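Local atomic coordinates of extracellular subtilisin-like serine proteinase (Vibrio sp. PA-44, PDB entry 1S2N), a protein that probably cleaves peptide bonds as a calcium-binding, secreted serine endopeptidase of the subtilisin-like S8 family, this chain being its catalytic domain. Residues D9-R14 and K267-L272; V195-P200 and P224-V229. All blocks are in the same frame, centred on the assembly; numbering follows the deposited sequence.

Contact 1. Residues D9-R14 and K267-L272. With CA (calcium ion), chain E.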
ATOM      1  N   ASP A   9      -9.899 -10.163   4.873  1.00 17.77           N
ATOM      2  CA  ASP A   9     -10.189 -11.268   5.780  1.00 18.00           C
ATOM      3  C   ASP A   9      -8.929 -11.754   6.512  1.00 17.85           C
ATOM      4  O   ASP A   9      -8.988 -12.111   7.681  1.00 17.51           O
ATOM      5  CB  ASP A   9     -10.807 -12.423   4.987  1.00 18.18           C
ATOM      6  CG  ASP A   9     -11.411 -13.483   5.867  1.00 18.75           C
ATOM      7  OD1 ASP A   9     -11.981 -14.435   5.295  1.00 19.44           O
ATOM      8  OD2 ASP A   9     -11.376 -13.454   7.118  1.00 18.78           O
ATOM      9  N   ARG A  10      -7.795 -11.743   5.818  1.00 17.75           N
ATOM     10  CA  ARG A  10      -6.565 -12.318   6.347  1.00 17.94           C
ATOM     11  C   ARG A  10      -5.872 -11.427   7.380  1.00 17.87           C
ATOM     12  O   ARG A  10      -5.306 -11.923   8.348  1.00 17.66           O
ATOM     13  CB  ARG A  10      -5.596 -12.614   5.196  1.00 17.92           C
ATOM     14  CG  ARG A  10      -4.364 -13.405   5.597  1.00 18.37           C
ATOM     15  CD  ARG A  10      -4.666 -14.813   6.081  1.00 18.61           C
ATOM     16  NE  ARG A  10      -3.527 -15.401   6.773  1.00 18.67           N
ATOM     17  CZ  ARG A  10      -3.245 -15.231   8.056  1.00 18.69           C
ATOM     18  NH1 ARG A  10      -2.174 -15.825   8.566  1.00 18.80           N
ATOM     19  NH2 ARG A  10      -4.026 -14.506   8.844  1.00 18.86           N
ATOM     20  N   ILE A  11      -5.909 -10.114   7.164  1.00 17.90           N
ATOM     21  CA  ILE A  11      -5.102  -9.186   7.966  1.00 17.99           C
ATOM     22  C   ILE A  11      -5.676  -8.867   9.355  1.00 17.97           C
ATOM     23  O   ILE A  11      -4.998  -8.222  10.149  1.00 17.77           O
ATOM     24  CB  ILE A  11      -4.817  -7.878   7.183  1.00 17.88           C
ATOM     25  CG1 ILE A  11      -6.118  -7.169   6.792  1.00 18.19           C
ATOM     26  CG2 ILE A  11      -3.986  -8.178   5.951  1.00 18.39           C
ATOM     27  CD1 ILE A  11      -5.925  -5.754   6.311  1.00 18.22           C
ATOM     28  N   ASP A  12      -6.897  -9.318   9.650  1.00 17.87           N
ATOM     29  CA  ASP A  12      -7.505  -9.096  10.968  1.00 17.95           C
ATOM     30  C   ASP A  12      -7.378 -10.297  11.911  1.00 17.78           C
ATOM     31  O   ASP A  12      -7.951 -10.291  13.001  1.00 17.27           O
ATOM     32  CB  ASP A  12      -8.982  -8.685  10.826  1.00 17.98           C
ATOM     33  CG  ASP A  12      -9.906  -9.870  10.614  1.00 18.62           C
ATOM     34  OD1 ASP A  12     -11.084  -9.796  11.021  1.00 19.54           O
ATOM     35  OD2 ASP A  12      -9.552 -10.933  10.061  1.00 19.52           O
ATOM     36  N   GLN A  13      -6.633 -11.318  11.481  1.00 17.90           N
ATOM     37  CA  GLN A  13      -6.421 -12.531  12.272  1.00 17.97           C
ATOM     38  C   GLN A  13      -4.985 -13.060  12.155  1.00 18.05           C
ATOM     39  O   GLN A  13      -4.235 -12.686  11.257  1.00 17.84           O
ATOM     40  CB  GLN A  13      -7.429 -13.625  11.873  1.00 18.06           C
ATOM     41  CG  GLN A  13      -7.493 -13.951  10.373  1.00 18.17           C
ATOM     42  CD  GLN A  13      -8.645 -14.895  10.027  1.00 18.03           C
ATOM     43  OE1 GLN A  13      -9.763 -14.446   9.777  1.00 17.19           O
ATOM     44  NE2 GLN A  13      -8.371 -16.191   9.997  1.00 17.36           N
ATOM     45  N   ARG A  14      -4.625 -13.945  13.078  1.00 18.20           N
ATOM     46  CA  ARG A  14      -3.284 -14.502  13.149  1.00 18.23           C
ATOM     47  C   ARG A  14      -3.132 -15.711  12.255  1.00 18.19           C
ATOM     48  O   ARG A  14      -2.145 -15.814  11.539  1.00 18.44           O
ATOM     49  CB  ARG A  14      -2.937 -14.901  14.592  1.00 18.41           C
ATOM     50  CG  ARG A  14      -2.823 -13.724  15.557  1.00 18.39           C
ATOM     51  CD  ARG A  14      -1.799 -12.683  15.137  1.00 18.25           C
ATOM     52  NE  ARG A  14      -1.684 -11.581  16.085  1.00 18.53           N
ATOM     53  CZ  ARG A  14      -0.930 -10.497  15.885  1.00 18.90           C
ATOM     54  NH1 ARG A  14      -0.211 -10.378  14.780  1.00 18.52           N
ATOM     55  NH2 ARG A  14      -0.886  -9.533  16.798  1.00 18.77           N
ATOM     56  N   LYS A 267       6.944 -11.896   8.591  1.00 17.81           N
ATOM     57  CA  LYS A 267       5.960 -11.033   9.203  1.00 17.79           C
ATOM     58  C   LYS A 267       4.822 -10.808   8.217  1.00 17.85           C
ATOM     59  O   LYS A 267       5.052 -10.547   7.042  1.00 17.35           O
ATOM     60  CB  LYS A 267       6.609  -9.708   9.593  1.00 17.91           C
ATOM     61  CG  LYS A 267       7.774  -9.888  10.547  1.00 18.22           C
ATOM     62  CD  LYS A 267       7.953  -8.724  11.516  1.00 19.18           C
ATOM     63  CE  LYS A 267       8.718  -9.154  12.780  1.00 19.73           C
ATOM     64  NZ  LYS A 267       7.942  -8.863  14.025  1.00 19.96           N
ATOM     65  N   LEU A 268       3.592 -10.928   8.705  1.00 18.06           N
ATOM     66  CA  LEU A 268       2.412 -10.755   7.873  1.00 18.14           C
ATOM     67  C   LEU A 268       1.596  -9.596   8.414  1.00 18.24           C
ATOM     68  O   LEU A 268       1.418  -9.466   9.618  1.00 18.47           O
ATOM     69  CB  LEU A 268       1.596 -12.045   7.859  1.00 18.13           C
ATOM     70  CG  LEU A 268       0.319 -12.096   7.017  1.00 18.18           C
ATOM     71  CD1 LEU A 268       0.597 -11.885   5.527  1.00 18.25           C
ATOM     72  CD2 LEU A 268      -0.381 -13.423   7.249  1.00 18.01           C
ATOM     73  N   LEU A 269       1.105  -8.749   7.515  1.00 18.52           N
ATOM     74  CA  LEU A 269       0.291  -7.586   7.877  1.00 18.47           C
ATOM     75  C   LEU A 269      -0.815  -7.982   8.854  1.00 18.29           C
ATOM     76  O   LEU A 269      -1.530  -8.953   8.615  1.00 18.14           O
ATOM     77  CB  LEU A 269      -0.344  -6.991   6.624  1.00 18.36           C
ATOM     78  CG  LEU A 269      -0.536  -5.485   6.464  1.00 18.99           C
ATOM     79  CD1 LEU A 269      -1.893  -5.238   5.826  1.00 19.18           C
ATOM     80  CD2 LEU A 269      -0.388  -4.681   7.745  1.00 18.56           C
ATOM     81  N   TYR A 270      -0.911  -7.247   9.958  1.00 18.20           N
ATOM     82  CA  TYR A 270      -1.982  -7.408  10.938  1.00 18.38           C
ATOM     83  C   TYR A 270      -2.538  -6.025  11.250  1.00 18.59           C
ATOM     84  O   TYR A 270      -1.784  -5.095  11.524  1.00 18.36           O
ATOM     85  CB  TYR A 270      -1.460  -8.081  12.214  1.00 18.51           C
ATOM     86  CG  TYR A 270      -2.530  -8.439  13.228  1.00 18.11           C
ATOM     87  CD1 TYR A 270      -3.462  -9.437  12.964  1.00 18.41           C
ATOM     88  CD2 TYR A 270      -2.597  -7.791  14.457  1.00 18.19           C
ATOM     89  CE1 TYR A 270      -4.442  -9.774  13.891  1.00 17.87           C
ATOM     90  CE2 TYR A 270      -3.570  -8.117  15.395  1.00 18.05           C
ATOM     91  CZ  TYR A 270      -4.491  -9.107  15.107  1.00 18.30           C
ATOM     92  OH  TYR A 270      -5.456  -9.428  16.035  1.00 17.58           O
ATOM     93  N   SER A 271      -3.860  -5.904  11.235  1.00 18.95           N
ATOM     94  CA  SER A 271      -4.522  -4.608  11.177  1.00 19.35           C
ATOM     95  C   SER A 271      -5.041  -4.103  12.526  1.00 19.69           C
ATOM     96  O   SER A 271      -5.457  -2.956  12.632  1.00 19.70           O
ATOM     97  CB  SER A 271      -5.680  -4.681  10.175  1.00 19.32           C
ATOM     98  OG  SER A 271      -6.780  -5.390  10.724  1.00 19.79           O
ATOM     99  N   LEU A 272      -5.011  -4.952  13.551  1.00 20.28           N
ATOM    100  CA  LEU A 272      -5.605  -4.632  14.846  1.00 20.60           C
ATOM    101  C   LEU A 272      -4.514  -4.363  15.868  1.00 21.23           C
ATOM    102  O   LEU A 272      -3.358  -4.719  15.651  1.00 21.29           O
ATOM    103  CB  LEU A 272      -6.511  -5.774  15.313  1.00 20.50           C
ATOM    104  CG  LEU A 272      -7.852  -5.872  14.577  1.00 20.57           C
ATOM    105  CD1 LEU A 272      -7.704  -6.611  13.291  1.00 21.88           C
ATOM    106  CD2 LEU A 272      -8.897  -6.562  15.426  1.00 21.14           C
TER
HETATM  107 CA    CA E1292     -11.048 -12.508   9.266  1.00 25.10          CA
HETATM  108  O   HOH W   1      -7.561 -10.953  15.619  1.00 32.29           O
HETATM  109  O   HOH W   2     -11.827 -12.344  11.690  1.00 15.87           O
HETATM  110  O   HOH W   3      -2.050 -11.542   9.946  1.00 20.97           O
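The carbonyl oxygen of I11 is held by S271, whose backbone N donates to I11 O at 2.8 Å. Y270 CA adds a CA-H...O contact to it. The R14 guanidinium lies flat over one face of the Y270 ring, R14 CZ 3.5 Å from the ring centroid: a cation-pi stack with planes 16° apart. R14 finds its strongest polar partner in R252. Y270 gets there with CG anti to its backbone N (chi1 -173°). Its hydroxyl shares a water with D12 O and also bonds D274. R10 NH1 bonds R14 O at 3.0 Å, which ties down the turn after the helix. L268 CD2 rests on one face of the R10 guanidinium, and R10 NE is in a salt bridge with D183. I11 and L269 lie side by side in apolar contact, I11 CG2 to L269 CD1 3.6 Å. The helix end and this turn build the first calcium site: D9 O and OD2, D12 OD2, Q13 OE1, a water, D19 and the carbonyl O of N21. D12 also pairs with N23, and Q13 NE2 with N15 O. Helix 6-11 thus meets the chain leaving strand 267-268, with L269 and S271 packed on helix 219-236 and I11 touching P200 of strand 197-200.

Contact 2. Residues V195-P200 and P224-V229. With CA (calcium ion), chain C.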
ATOM      1  N   VAL A 195      12.888  -6.337   2.139  1.00 17.80           N
ATOM      2  CA  VAL A 195      11.461  -6.467   2.382  1.00 17.83           C
ATOM      3  C   VAL A 195      11.186  -6.472   3.885  1.00 17.67           C
ATOM      4  O   VAL A 195      11.734  -7.278   4.624  1.00 17.39           O
ATOM      5  CB  VAL A 195      10.878  -7.727   1.711  1.00 17.82           C
ATOM      6  CG1 VAL A 195       9.369  -7.823   1.959  1.00 18.00           C
ATOM      7  CG2 VAL A 195      11.176  -7.711   0.208  1.00 17.99           C
ATOM      8  N   ASP A 196      10.346  -5.542   4.320  1.00 17.88           N
ATOM      9  CA  ASP A 196       9.977  -5.409   5.726  1.00 18.14           C
ATOM     10  C   ASP A 196       8.868  -6.360   6.142  1.00 18.15           C
ATOM     11  O   ASP A 196       8.903  -6.882   7.253  1.00 18.42           O
ATOM     12  CB  ASP A 196       9.546  -3.968   6.036  1.00 18.25           C
ATOM     13  CG  ASP A 196      10.665  -2.969   5.823  1.00 18.43           C
ATOM     14  OD1 ASP A 196      11.503  -2.801   6.742  1.00 19.44           O
ATOM     15  OD2 ASP A 196      10.798  -2.317   4.766  1.00 16.78           O
ATOM     16  N   LEU A 197       7.871  -6.561   5.279  1.00 18.10           N
ATOM     17  CA  LEU A 197       6.771  -7.474   5.596  1.00 18.09           C
ATOM     18  C   LEU A 197       5.977  -7.936   4.381  1.00 18.11           C
ATOM     19  O   LEU A 197       6.127  -7.409   3.285  1.00 18.35           O
ATOM     20  CB  LEU A 197       5.826  -6.862   6.644  1.00 18.08           C
ATOM     21  CG  LEU A 197       4.696  -5.937   6.192  1.00 18.33           C
ATOM     22  CD1 LEU A 197       3.705  -5.699   7.314  1.00 18.60           C
ATOM     23  CD2 LEU A 197       5.269  -4.621   5.713  1.00 18.67           C
ATOM     24  N   PHE A 198       5.122  -8.928   4.610  1.00 18.07           N
ATOM     25  CA  PHE A 198       4.241  -9.480   3.589  1.00 17.98           C
ATOM     26  C   PHE A 198       2.819  -8.993   3.819  1.00 17.88           C
ATOM     27  O   PHE A 198       2.442  -8.661   4.933  1.00 17.65           O
ATOM     28  CB  PHE A 198       4.246 -11.008   3.650  1.00 18.04           C
ATOM     29  CG  PHE A 198       5.505 -11.636   3.134  1.00 18.19           C
ATOM     30  CD1 PHE A 198       6.458 -12.140   4.014  1.00 18.59           C
ATOM     31  CD2 PHE A 198       5.734 -11.734   1.772  1.00 18.19           C
ATOM     32  CE1 PHE A 198       7.621 -12.727   3.540  1.00 18.82           C
ATOM     33  CE2 PHE A 198       6.900 -12.308   1.287  1.00 18.28           C
ATOM     34  CZ  PHE A 198       7.845 -12.807   2.171  1.00 19.20           C
ATOM     35  N   ALA A 199       2.033  -8.968   2.748  1.00 18.09           N
ATOM     36  CA  ALA A 199       0.607  -8.671   2.815  1.00 18.20           C
ATOM     37  C   ALA A 199      -0.090  -9.305   1.610  1.00 18.27           C
ATOM     38  O   ALA A 199       0.571  -9.612   0.616  1.00 18.43           O
ATOM     39  CB  ALA A 199       0.383  -7.167   2.837  1.00 18.17           C
ATOM     40  N   PRO A 200      -1.404  -9.526   1.695  1.00 18.31           N
ATOM     41  CA  PRO A 200      -2.165 -10.089   0.571  1.00 18.34           C
ATOM     42  C   PRO A 200      -1.973  -9.313  -0.721  1.00 18.40           C
ATOM     43  O   PRO A 200      -2.286  -8.130  -0.759  1.00 18.65           O
ATOM     44  CB  PRO A 200      -3.613  -9.970   1.046  1.00 18.32           C
ATOM     45  CG  PRO A 200      -3.509 -10.073   2.529  1.00 18.32           C
ATOM     46  CD  PRO A 200      -2.268  -9.300   2.869  1.00 18.42           C
ATOM     47  N   PRO A 224      -0.922  -1.475  -0.836  1.00 18.39           N
ATOM     48  CA  PRO A 224      -2.063  -0.701  -0.333  1.00 18.49           C
ATOM     49  C   PRO A 224      -2.757  -1.332   0.857  1.00 18.45           C
ATOM     50  O   PRO A 224      -3.406  -0.605   1.598  1.00 18.39           O
ATOM     51  CB  PRO A 224      -3.017  -0.647  -1.534  1.00 18.61           C
ATOM     52  CG  PRO A 224      -2.626  -1.796  -2.389  1.00 18.70           C
ATOM     53  CD  PRO A 224      -1.153  -1.912  -2.225  1.00 18.45           C
ATOM     54  N   HIS A 225      -2.648  -2.647   1.016  1.00 18.48           N
ATOM     55  CA  HIS A 225      -3.146  -3.314   2.216  1.00 18.50           C
ATOM     56  C   HIS A 225      -2.460  -2.718   3.447  1.00 18.60           C
ATOM     57  O   HIS A 225      -3.132  -2.337   4.418  1.00 18.39           O
ATOM     58  CB  HIS A 225      -2.907  -4.831   2.161  1.00 18.42           C
ATOM     59  CG  HIS A 225      -3.993  -5.602   1.470  1.00 18.37           C
ATOM     60  ND1 HIS A 225      -3.983  -5.854   0.114  1.00 18.11           N
ATOM     61  CD2 HIS A 225      -5.100  -6.209   1.957  1.00 18.50           C
ATOM     62  CE1 HIS A 225      -5.047  -6.568  -0.206  1.00 18.69           C
ATOM     63  NE2 HIS A 225      -5.741  -6.799   0.895  1.00 19.03           N
ATOM     64  N   VAL A 226      -1.129  -2.612   3.396  1.00 18.61           N
ATOM     65  CA  VAL A 226      -0.364  -2.093   4.538  1.00 18.66           C
ATOM     66  C   VAL A 226      -0.445  -0.556   4.657  1.00 18.43           C
ATOM     67  O   VAL A 226      -0.403  -0.029   5.766  1.00 18.19           O
ATOM     68  CB  VAL A 226       1.123  -2.657   4.638  1.00 18.83           C
ATOM     69  CG1 VAL A 226       1.416  -3.740   3.608  1.00 19.35           C
ATOM     70  CG2 VAL A 226       2.166  -1.571   4.566  1.00 18.79           C
ATOM     71  N   ALA A 227      -0.576   0.152   3.536  1.00 18.41           N
ATOM     72  CA  ALA A 227      -0.867   1.588   3.567  1.00 18.41           C
ATOM     73  C   ALA A 227      -2.206   1.827   4.257  1.00 18.19           C
ATOM     74  O   ALA A 227      -2.366   2.782   4.998  1.00 18.27           O
ATOM     75  CB  ALA A 227      -0.894   2.167   2.159  1.00 18.52           C
ATOM     76  N   GLY A 228      -3.154   0.933   4.015  1.00 18.09           N
ATOM     77  CA  GLY A 228      -4.462   1.001   4.624  1.00 18.02           C
ATOM     78  C   GLY A 228      -4.391   0.845   6.124  1.00 17.88           C
ATOM     79  O   GLY A 228      -5.064   1.584   6.838  1.00 17.88           O
ATOM     80  N   VAL A 229      -3.569  -0.082   6.615  1.00 17.63           N
ATOM     81  CA  VAL A 229      -3.451  -0.249   8.065  1.00 17.68           C
ATOM     82  C   VAL A 229      -2.567   0.840   8.665  1.00 17.76           C
ATOM     83  O   VAL A 229      -2.709   1.160   9.835  1.00 17.84           O
ATOM     84  CB  VAL A 229      -3.050  -1.691   8.551  1.00 17.69           C
ATOM     85  CG1 VAL A 229      -3.259  -2.733   7.475  1.00 18.13           C
ATOM     86  CG2 VAL A 229      -1.626  -1.757   9.103  1.00 17.96           C
TER
HETATM   87 CA    CA C1290      12.523  -0.820   5.409  1.00 28.83          CA
HETATM   88  O   HOH W   4      12.795  -0.706   2.856  1.00 24.98           O
HETATM   89  O   HOH W   5      13.595  -2.872   4.644  1.00 13.19           O
HETATM   90  O   HOH W   6      14.531  -1.714   6.644  1.00  9.95           O
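P200 lays its CB over one face of the H225 ring. P200 CB is 3.9 Å from the ring centroid and 16° off the normal, a CH-pi contact offset toward the rim on the NE2 side. H225 has CG anti to its carbonyl carbon (chi1 -87°), which swings the imidazole toward the end of the strand. Beside this pair, A199 CB points at the helix and meets V226 CG1 at 3.7 Å. It also lies 4.1 Å from H225 CB. L197 CD2 reaches the same V226 CG1 more loosely, at 4.5 Å. A199 and L197 are thus alternate residues of the strand facing one helix, while F198 between them points away. The strand and helix axes run nearly crosswise, at 101° and 8.1 Å apart.

Further out, strand 197-200 is the edge of the parallel sheet, next to strand 174-179, and V176 touches both A199 and V226. D196 binds the third calcium through OD1 (2.6 Å) and OD2 (2.4 Å), with three waters and the carbonyls of P171 and G173. The first turn of helix 219-236 holds S220, predicted to be the charge-relay serine.

No hydrogen bond crosses the contact. H225 ND1 is close to P200 O but badly angled. It bonds M221 O instead, a carbonyl that can only accept, so ND1 probably carries the proton. The contact itself rests on apolar and CH-pi packing.

From the N terminus, the chain first passes helix 6-11 and the turn of the first calcium site. It then runs through the parallel sheet to its edge strand, 197-200, and on to helix 219-236. Contact 2 closes this short loop of 23 residues. Contact 1 closes a far longer one when 267-272 returns to 9-14, so contact 2 is nested inside it. The two also touch. F198 N and O probably bond K267 O and L269 N, each at 2.9 Å, and L269 CD1 packs on V229 CG1. Together they tie the N-terminal helix, the sheet edge, helix 219-236 and the late strand 267-268 into one largely buried region.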